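Side-chain contacts in B-agarase (Agarivorans gilvus, PDB 5Z6P), which probably hydrolyses the beta-glycosidic linkages of agarose as an agarase of glycoside hydrolase family 50: residues 258-263 / 750-755; 301-306 / 756-761; 669-674 / 697-702; 734-739 / 745-750. One frame throughout, in Å; residues are numbered along the deposited sequence.

Contact 1 (258-263 / 750-755)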
# COMPACT_ATOMS: atom_id res chain seq x y z
N GLY A 258 20.46 -17.90 17.90
CA GLY A 258 19.16 -18.44 18.21
C GLY A 258 18.04 -17.41 18.16
O GLY A 258 18.28 -16.25 17.87
N PRO A 259 16.81 -17.85 18.44
CA PRO A 259 15.63 -16.98 18.41
C PRO A 259 15.60 -15.98 19.54
O PRO A 259 16.24 -16.20 20.56
CB PRO A 259 14.46 -17.98 18.53
CG PRO A 259 15.05 -19.15 19.23
CD PRO A 259 16.46 -19.25 18.70
N MET A 260 14.88 -14.88 19.37
CA MET A 260 14.56 -14.02 20.49
C MET A 260 13.80 -14.86 21.49
O MET A 260 12.92 -15.61 21.11
CB MET A 260 13.74 -12.81 20.05
CG MET A 260 13.20 -11.98 21.20
SD MET A 260 12.30 -10.52 20.67
CE MET A 260 13.57 -9.53 19.89
N LEU A 261 14.17 -14.75 22.77
CA LEU A 261 13.58 -15.57 23.82
C LEU A 261 12.22 -15.04 24.27
O LEU A 261 11.78 -13.98 23.82
CB LEU A 261 14.52 -15.66 25.02
CG LEU A 261 15.93 -16.19 24.72
CD1 LEU A 261 16.86 -15.99 25.90
CD2 LEU A 261 15.87 -17.66 24.31
N GLY A 262 11.56 -15.77 25.16
CA GLY A 262 10.32 -15.31 25.73
C GLY A 262 9.06 -15.83 25.06
O GLY A 262 7.95 -15.47 25.47
N ARG A 263 9.21 -16.68 24.05
CA ARG A 263 8.04 -17.19 23.33
C ARG A 263 7.70 -18.62 23.67
O ARG A 263 8.57 -19.43 23.92
CB ARG A 263 8.24 -17.09 21.81
CG ARG A 263 7.97 -15.72 21.23
CD ARG A 263 9.25 -14.93 21.05
NE ARG A 263 8.97 -13.70 20.33
CZ ARG A 263 8.78 -12.52 20.90
NH1 ARG A 263 8.86 -12.39 22.22
NH2 ARG A 263 8.51 -11.46 20.15
N ALA A 750 14.97 -2.09 14.81
CA ALA A 750 13.64 -1.64 15.20
C ALA A 750 12.70 -2.81 15.44
O ALA A 750 12.00 -2.86 16.45
CB ALA A 750 13.07 -0.70 14.16
N ALA A 751 12.69 -3.77 14.52
CA ALA A 751 11.90 -4.99 14.70
C ALA A 751 12.20 -5.64 16.06
O ALA A 751 11.29 -6.04 16.77
CB ALA A 751 12.17 -5.97 13.57
N LYS A 752 13.48 -5.72 16.41
CA LYS A 752 13.86 -6.33 17.69
C LYS A 752 13.38 -5.52 18.91
O LYS A 752 12.89 -6.09 19.88
CB LYS A 752 15.38 -6.54 17.76
CG LYS A 752 15.87 -7.68 16.88
CD LYS A 752 17.33 -7.96 17.08
CE LYS A 752 17.80 -9.04 16.13
NZ LYS A 752 19.15 -9.54 16.48
N ARG A 753 13.50 -4.20 18.87
CA ARG A 753 12.97 -3.36 19.94
C ARG A 753 11.46 -3.54 20.09
O ARG A 753 10.98 -3.77 21.18
CB ARG A 753 13.31 -1.88 19.70
CG ARG A 753 14.83 -1.58 19.75
CD ARG A 753 15.09 -0.09 19.87
NE ARG A 753 14.45 0.65 18.79
CZ ARG A 753 14.98 0.83 17.59
NH1 ARG A 753 16.19 0.36 17.31
NH2 ARG A 753 14.30 1.50 16.67
N VAL A 754 10.72 -3.47 18.98
CA VAL A 754 9.28 -3.71 19.04
C VAL A 754 8.94 -5.10 19.61
O VAL A 754 8.16 -5.23 20.55
CB VAL A 754 8.63 -3.57 17.67
CG1 VAL A 754 7.17 -4.08 17.72
CG2 VAL A 754 8.72 -2.11 17.16
N ASN A 755 9.56 -6.12 19.03
CA ASN A 755 9.19 -7.49 19.32
C ASN A 755 9.57 -7.95 20.73
O ASN A 755 8.92 -8.84 21.28
CB ASN A 755 9.82 -8.42 18.28
CG ASN A 755 9.13 -8.33 16.91
OD1 ASN A 755 7.94 -8.03 16.83
ND2 ASN A 755 9.86 -8.61 15.85
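The backbone oxygen of N755 is gripped by R263, whose NH2 donates to N755 O over 2.9 Å with an N-H...O angle of 155°. The nitrogen comes from above the carbonyl plane, 44° out of it. The helix kinks just beyond, where the N of Y759 makes no bond to the turn before, and the guanidinium probably takes the place of that missing donor. R263 NH2 also bonds to G429 O, which fixes the end of the side chain between two carbonyls.

M260 fills the space beside this bond. Its SD sits 3.8 Å above the R263 guanidinium plane, toward the rim, and 3.7 Å from N755 C. The chain runs out straight and turns only at the thioether (chi3 -66°), which lays CE 3.5 Å from K752 O and also against K752 CB. The polar ends of the helix residues look elsewhere: K752 NZ to N427, N755 OD1 to T303 and ND2 to W428 O. The loop after helix 241-255 is thus pinned on helix 745-762, consistent with the outer helical layer of the (beta/alpha)8 barrel expected of this family.

Contact 2 (301-306 / 756-761)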
# COMPACT_ATOMS: atom_id res chain seq x y z
N PHE A 301 0.26 -11.99 19.88
CA PHE A 301 0.20 -10.76 19.13
C PHE A 301 1.03 -11.01 17.85
O PHE A 301 2.15 -11.51 17.91
CB PHE A 301 0.73 -9.59 19.95
CG PHE A 301 0.52 -8.24 19.32
CD1 PHE A 301 -0.66 -7.53 19.54
CD2 PHE A 301 1.50 -7.67 18.52
CE1 PHE A 301 -0.86 -6.28 18.97
CE2 PHE A 301 1.32 -6.42 17.94
CZ PHE A 301 0.15 -5.72 18.17
N ALA A 302 0.46 -10.71 16.69
CA ALA A 302 1.06 -11.12 15.41
C ALA A 302 1.94 -10.05 14.78
O ALA A 302 1.45 -9.02 14.35
CB ALA A 302 -0.03 -11.53 14.42
N THR A 303 3.25 -10.31 14.70
CA THR A 303 4.14 -9.40 13.98
C THR A 303 4.92 -10.19 12.94
O THR A 303 5.36 -11.31 13.20
CB THR A 303 5.13 -8.65 14.93
OG1 THR A 303 5.89 -9.60 15.69
CG2 THR A 303 4.36 -7.72 15.88
N GLY A 304 5.09 -9.61 11.76
CA GLY A 304 5.74 -10.30 10.67
C GLY A 304 5.68 -9.54 9.36
O GLY A 304 5.15 -8.44 9.32
N LEU A 305 6.21 -10.14 8.30
CA LEU A 305 6.35 -9.48 7.01
C LEU A 305 5.52 -10.17 5.93
O LEU A 305 5.30 -11.37 5.96
CB LEU A 305 7.82 -9.47 6.57
CG LEU A 305 8.87 -9.11 7.64
CD1 LEU A 305 10.28 -9.22 7.06
CD2 LEU A 305 8.62 -7.73 8.21
N ASP A 306 5.05 -9.37 4.98
CA ASP A 306 4.33 -9.88 3.84
C ASP A 306 5.28 -10.28 2.70
O ASP A 306 6.43 -9.86 2.68
CB ASP A 306 3.34 -8.83 3.33
CG ASP A 306 2.30 -8.48 4.36
OD1 ASP A 306 1.87 -9.35 5.14
OD2 ASP A 306 1.93 -7.29 4.37
N GLN A 756 10.60 -7.34 21.30
CA GLN A 756 11.03 -7.70 22.65
C GLN A 756 10.22 -6.95 23.70
O GLN A 756 10.08 -7.41 24.82
CB GLN A 756 12.53 -7.44 22.86
CG GLN A 756 12.87 -5.98 23.12
CD GLN A 756 14.30 -5.77 23.60
OE1 GLN A 756 14.91 -6.68 24.16
NE2 GLN A 756 14.84 -4.57 23.40
N SER A 757 9.67 -5.80 23.33
CA SER A 757 8.89 -5.01 24.27
C SER A 757 7.36 -5.22 24.21
O SER A 757 6.68 -5.06 25.20
CB SER A 757 9.21 -3.53 24.08
OG SER A 757 8.43 -2.95 23.06
N MET A 758 6.83 -5.58 23.04
CA MET A 758 5.38 -5.58 22.82
C MET A 758 4.57 -6.42 23.81
O MET A 758 3.53 -5.98 24.29
CB MET A 758 5.03 -6.04 21.39
CG MET A 758 5.48 -7.46 21.06
SD MET A 758 5.26 -7.88 19.32
CE MET A 758 5.69 -9.60 19.35
N TYR A 759 5.03 -7.63 24.09
CA TYR A 759 4.28 -8.52 24.95
C TYR A 759 4.17 -7.99 26.39
O TYR A 759 3.06 -7.92 26.92
CB TYR A 759 4.89 -9.93 24.93
CG TYR A 759 4.36 -10.83 23.84
CD1 TYR A 759 3.02 -10.81 23.49
CD2 TYR A 759 5.20 -11.69 23.15
CE1 TYR A 759 2.53 -11.66 22.48
CE2 TYR A 759 4.72 -12.53 22.16
CZ TYR A 759 3.39 -12.51 21.83
OH TYR A 759 2.92 -13.33 20.83
N PRO A 760 5.30 -7.60 27.02
CA PRO A 760 5.10 -7.03 28.35
C PRO A 760 4.33 -5.71 28.33
O PRO A 760 3.57 -5.46 29.26
CB PRO A 760 6.53 -6.83 28.88
CG PRO A 760 7.44 -7.06 27.73
CD PRO A 760 6.71 -7.94 26.78
N LYS A 761 4.47 -4.90 27.29
CA LYS A 761 3.70 -3.66 27.23
C LYS A 761 2.21 -3.94 27.05
O LYS A 761 1.37 -3.33 27.72
CB LYS A 761 4.17 -2.76 26.10
CG LYS A 761 3.55 -1.39 26.17
CD LYS A 761 3.49 -0.71 24.81
CE LYS A 761 4.80 -0.80 24.07
NZ LYS A 761 5.92 -0.11 24.75
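F301 and T303 meet M758 and Y759 where strand 299-305 packs on helix 745-762, an arrangement consistent with the first strand and last helix of a (beta/alpha)8 barrel. The tight part is apolar. M758 SD sits in the notch between T303 CG2, at 3.6 Å, and F301 CD2, at 3.8 Å. Its approach to the phenyl ring is oblique, 66° off the normal with the centroid 5.0 Å from the sulfur, a Met-aromatic contact. M758 reaches this far because its chain is extended beyond CG, so that it and T303 come together tip to tip. From helix 689-704, V704 backs F301 and M758, and M700 lies on T303.

Beside the thioether, Y759 brings its ring edge to the start of the segment, CE1 3.7 Å from F301 CB, and its ring lies nearly parallel to that of Y269. By contrast Q756, P760 and K761 are on the solvent side of the helix, and the strand does not touch them.

Two buried hydroxyls have polar partners. T303 OG1 bonds to N755 OD1, next to the M758 methyl. The Y759 hydroxyl bonds to G267 O and, near its ring plane, receives F301 N: N to OH 3.1 Å, nearly straight at 166°.

Contact 3 (669-674 / 697-702)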
# COMPACT_ATOMS: atom_id res chain seq x y z
N PHE A 669 1.80 -2.13 5.98
CA PHE A 669 2.29 -0.77 6.18
C PHE A 669 3.76 -0.76 5.81
O PHE A 669 4.40 -1.81 5.79
CB PHE A 669 2.10 -0.28 7.63
CG PHE A 669 3.02 -0.94 8.63
CD1 PHE A 669 2.76 -2.20 9.10
CD2 PHE A 669 4.11 -0.25 9.13
CE1 PHE A 669 3.60 -2.80 10.03
CE2 PHE A 669 4.96 -0.83 10.05
CZ PHE A 669 4.71 -2.11 10.51
N HIS A 670 4.31 0.41 5.52
CA HIS A 670 5.76 0.46 5.34
C HIS A 670 6.35 1.84 5.45
O HIS A 670 5.65 2.84 5.55
CB HIS A 670 6.17 -0.19 4.00
CG HIS A 670 5.70 0.53 2.77
ND1 HIS A 670 5.27 -0.13 1.64
CD2 HIS A 670 5.65 1.85 2.47
CE1 HIS A 670 4.95 0.75 0.71
NE2 HIS A 670 5.18 1.96 1.18
N PHE A 671 7.68 1.85 5.40
CA PHE A 671 8.46 3.07 5.37
C PHE A 671 9.66 2.91 4.42
O PHE A 671 10.40 1.94 4.51
CB PHE A 671 8.92 3.43 6.79
CG PHE A 671 7.78 3.67 7.72
CD1 PHE A 671 7.08 4.85 7.67
CD2 PHE A 671 7.39 2.70 8.63
CE1 PHE A 671 6.02 5.06 8.53
CE2 PHE A 671 6.33 2.92 9.48
CZ PHE A 671 5.65 4.09 9.43
N GLY A 672 9.82 3.84 3.48
CA GLY A 672 10.97 3.85 2.61
C GLY A 672 11.78 5.14 2.58
O GLY A 672 11.36 6.18 3.10
N ALA A 673 12.95 5.08 1.97
CA ALA A 673 13.82 6.24 1.86
C ALA A 673 14.50 6.22 0.49
O ALA A 673 14.18 5.38 -0.35
CB ALA A 673 14.85 6.27 2.97
N LEU A 674 15.40 7.17 0.25
CA LEU A 674 16.04 7.25 -1.06
C LEU A 674 17.55 7.12 -0.95
O LEU A 674 18.25 7.28 -1.94
CB LEU A 674 15.68 8.56 -1.77
CG LEU A 674 14.22 8.82 -2.13
CD1 LEU A 674 14.03 10.22 -2.67
CD2 LEU A 674 13.73 7.79 -3.11
N GLU A 697 9.19 1.67 14.30
CA GLU A 697 8.92 1.52 15.71
C GLU A 697 7.75 2.38 16.14
O GLU A 697 6.88 1.92 16.86
CB GLU A 697 10.17 1.87 16.55
CG GLU A 697 9.94 1.71 18.02
CD GLU A 697 11.24 1.62 18.81
OE1 GLU A 697 12.26 2.16 18.34
OE2 GLU A 697 11.21 1.00 19.89
N ARG A 698 7.72 3.63 15.68
CA ARG A 698 6.64 4.54 16.03
C ARG A 698 5.28 3.99 15.56
O ARG A 698 4.30 4.05 16.30
CB ARG A 698 6.88 5.92 15.42
CG ARG A 698 7.89 6.79 16.19
CD ARG A 698 7.94 8.20 15.58
NE ARG A 698 9.31 8.58 15.30
CZ ARG A 698 9.72 9.19 14.20
NH1 ARG A 698 8.85 9.51 13.25
NH2 ARG A 698 10.99 9.47 14.05
N TYR A 699 5.24 3.46 14.35
CA TYR A 699 4.03 2.82 13.85
C TYR A 699 3.63 1.71 14.79
O TYR A 699 2.50 1.69 15.26
CB TYR A 699 4.23 2.26 12.43
CG TYR A 699 2.93 1.79 11.74
CD1 TYR A 699 2.30 0.60 12.11
CD2 TYR A 699 2.37 2.53 10.71
CE1 TYR A 699 1.12 0.17 11.44
CE2 TYR A 699 1.19 2.12 10.06
CZ TYR A 699 0.58 0.95 10.43
OH TYR A 699 -0.57 0.58 9.76
N MET A 700 4.54 0.81 15.10
CA MET A 700 4.16 -0.37 15.86
C MET A 700 3.66 -0.07 17.27
O MET A 700 2.76 -0.76 17.75
CB MET A 700 5.32 -1.34 15.93
CG MET A 700 5.53 -2.06 14.63
SD MET A 700 4.05 -2.92 14.11
CE MET A 700 3.89 -4.07 15.47
N GLN A 701 4.22 0.94 17.93
CA GLN A 701 3.83 1.29 19.29
C GLN A 701 2.35 1.59 19.32
O GLN A 701 1.60 1.21 20.21
CB GLN A 701 4.61 2.52 19.78
CG GLN A 701 6.10 2.32 19.94
CD GLN A 701 6.83 3.60 20.30
OE1 GLN A 701 6.38 4.70 20.00
NE2 GLN A 701 7.98 3.46 20.94
N THR A 702 1.97 2.31 18.28
CA THR A 702 0.64 2.76 18.03
C THR A 702 -0.37 1.60 17.87
O THR A 702 -1.54 1.69 18.30
CB THR A 702 0.74 3.68 16.80
OG1 THR A 702 0.50 5.05 17.14
CG2 THR A 702 -0.02 3.20 15.69
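The rings of F669 and Y699 lie flat on each other in an offset stack, centroids 3.9 Å apart and planes only 8° from parallel. The offset makes each ring the bump for the other's hollow: F669 CD2 stands over the centre of the tyrosine ring, and Y699 CD1 over the centre of the phenylalanine ring. F669 CB presses on the phenol end of the same face, 3.4 Å from Y699 CZ. Y699 is swung off the helix with CG anti to the backbone N (chi1 -170°), which brings its flat side to the loop.

F671 closes the near corner edge-on. Its CE2 is 3.7 Å from Y699 CB, which lies in the plane of the F671 ring, and that same CE2 points at the rim of F669. On another side M700, folded back at chi2 and chi3, sets SD 3.7 Å from F669 CZ, an oblique Met-aromatic contact. Y714, from the neighbouring strand 709-714, meets F669 edge-to-face.

The Y699 hydroxyl bonds outside the pair, to Y644 O, so its polar end has a partner in this buried setting. Between the loop after strand 664-668 and helix 689-704 the chemistry is therefore aromatic and sulfur packing, and dispersion and shape fit carry the contact.

Contact 4 (734-739 / 745-750)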
# COMPACT_ATOMS: atom_id res chain seq x y z
N ILE A 734 11.28 -0.41 0.20
CA ILE A 734 10.43 -0.79 1.34
C ILE A 734 10.80 -2.11 2.01
O ILE A 734 10.15 -2.53 2.94
CB ILE A 734 8.95 -0.87 0.93
CG1 ILE A 734 8.77 -1.83 -0.26
CG2 ILE A 734 8.44 0.51 0.63
CD1 ILE A 734 7.34 -2.29 -0.47
N GLY A 735 11.86 -2.75 1.55
CA GLY A 735 12.20 -4.04 2.09
C GLY A 735 12.85 -4.02 3.46
O GLY A 735 13.46 -3.03 3.88
N PHE A 736 12.72 -5.14 4.15
CA PHE A 736 13.59 -5.46 5.27
C PHE A 736 14.97 -5.89 4.79
O PHE A 736 15.97 -5.66 5.48
CB PHE A 736 12.98 -6.53 6.16
CG PHE A 736 12.38 -5.98 7.41
CD1 PHE A 736 11.27 -5.16 7.35
CD2 PHE A 736 12.95 -6.25 8.65
CE1 PHE A 736 10.73 -4.62 8.50
CE2 PHE A 736 12.42 -5.72 9.80
CZ PHE A 736 11.31 -4.90 9.73
N VAL A 737 15.01 -6.51 3.61
CA VAL A 737 16.28 -6.90 3.00
C VAL A 737 16.45 -6.27 1.63
O VAL A 737 15.48 -6.02 0.93
CB VAL A 737 16.42 -8.43 2.90
CG1 VAL A 737 16.18 -9.07 4.25
CG2 VAL A 737 15.50 -9.02 1.85
N SER A 738 17.70 -6.00 1.24
CA SER A 738 17.97 -5.45 -0.08
C SER A 738 17.73 -6.48 -1.17
O SER A 738 17.43 -7.64 -0.90
CB SER A 738 19.41 -4.94 -0.18
OG SER A 738 20.29 -6.04 -0.14
N ILE A 739 17.92 -6.06 -2.41
CA ILE A 739 17.80 -6.97 -3.54
C ILE A 739 18.98 -7.96 -3.55
O ILE A 739 18.92 -8.99 -4.22
CB ILE A 739 17.72 -6.18 -4.88
CG1 ILE A 739 17.12 -7.04 -5.99
CG2 ILE A 739 19.08 -5.59 -5.26
CD1 ILE A 739 15.70 -7.34 -5.79
N GLN A 745 19.97 -2.73 8.51
CA GLN A 745 20.20 -2.88 9.95
C GLN A 745 19.22 -2.12 10.85
O GLN A 745 18.78 -2.66 11.86
CB GLN A 745 21.63 -2.48 10.31
CG GLN A 745 22.06 -3.00 11.68
CD GLN A 745 21.89 -4.50 11.81
OE1 GLN A 745 22.38 -5.26 10.98
NE2 GLN A 745 21.20 -4.93 12.85
N PRO A 746 18.87 -0.86 10.50
CA PRO A 746 17.91 -0.21 11.40
C PRO A 746 16.50 -0.84 11.36
O PRO A 746 15.79 -0.71 12.34
CB PRO A 746 17.86 1.23 10.89
CG PRO A 746 19.13 1.40 10.09
CD PRO A 746 19.37 0.07 9.47
N MET A 747 16.12 -1.51 10.27
CA MET A 747 14.83 -2.20 10.23
C MET A 747 14.88 -3.38 11.18
O MET A 747 13.99 -3.55 12.02
CB MET A 747 14.46 -2.66 8.81
CG MET A 747 14.30 -1.52 7.82
SD MET A 747 13.15 -0.23 8.34
CE MET A 747 11.58 -1.11 8.14
N VAL A 748 15.92 -4.20 11.05
CA VAL A 748 16.15 -5.33 11.94
C VAL A 748 16.20 -4.90 13.41
O VAL A 748 15.58 -5.53 14.28
CB VAL A 748 17.47 -6.05 11.60
CG1 VAL A 748 17.75 -7.15 12.60
CG2 VAL A 748 17.41 -6.62 10.19
N ASP A 749 16.91 -3.82 13.69
CA ASP A 749 17.04 -3.36 15.07
C ASP A 749 15.69 -2.87 15.61
O ASP A 749 15.33 -3.16 16.73
CB ASP A 749 18.08 -2.26 15.21
CG ASP A 749 19.52 -2.73 14.94
OD1 ASP A 749 19.81 -3.94 14.80
OD2 ASP A 749 20.37 -1.83 14.87
N ALA A 750 14.97 -2.09 14.81
CA ALA A 750 13.64 -1.64 15.20
C ALA A 750 12.70 -2.81 15.44
O ALA A 750 12.00 -2.86 16.45
CB ALA A 750 13.07 -0.70 14.16
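G735 opens the contact loosely, its O 4.3 Å from M747 CG. The residue is fixed by its polar backbone atoms instead, N to D719 OD1 and O to R692 NH2.

F736 then carries most of the contact. M747 CB stands over the centre of its ring, 3.8 Å from the centroid and just 11° off the normal, a clear CH-pi contact. The methionine is bent at both chi2 and chi3 and curls back over that face: SD hangs above it at a distance, 5.4 Å from the centroid, and CE comes down to 3.6 Å from F736 CE1. At the far end of the ring, F736 CE2 reaches the helix backbone, 3.5 Å from M747 O, with V748 N a little further off. The chi1 of F736, -103°, lies away from the staggered positions, which suggests a somewhat strained rotation. Y714 packs on F736 edge-to-face.

From V737 the chain turns away from the helix, pairing through its backbone with Y717 and D719. On the helix itself, Q745 NE2 makes a short bond, 2.6 Å, to D749 OD1, coming from above the carboxylate plane. An aromatic from the loop after strand 709-714 thus seats the start of helix 745-762, consistent with the last beta-to-alpha connection of a (beta/alpha)8 barrel.

In the fold
From the N terminus, 258-263 comes first and 301-306, on strand 299-305, second, and both wait for helix 745-762 near the C terminus. They meet it in the same order, 750-755 and then 756-761, so contacts 1 and 2 cross, each closing a loop of some 450 residues or more. Contacts 3 and 4 are short local closures lying within both long loops, in series: 669-674 with 697-702, then 734-739 with 745-750. Helix 745-762 serves contacts 1, 2 and 4, and the R753 to E697 salt bridge joins it to helix 689-704 of contact 3. Together they tie strand 299-305 and the loops after helix 241-255 and strands 664-668 and 709-714 to these two helices.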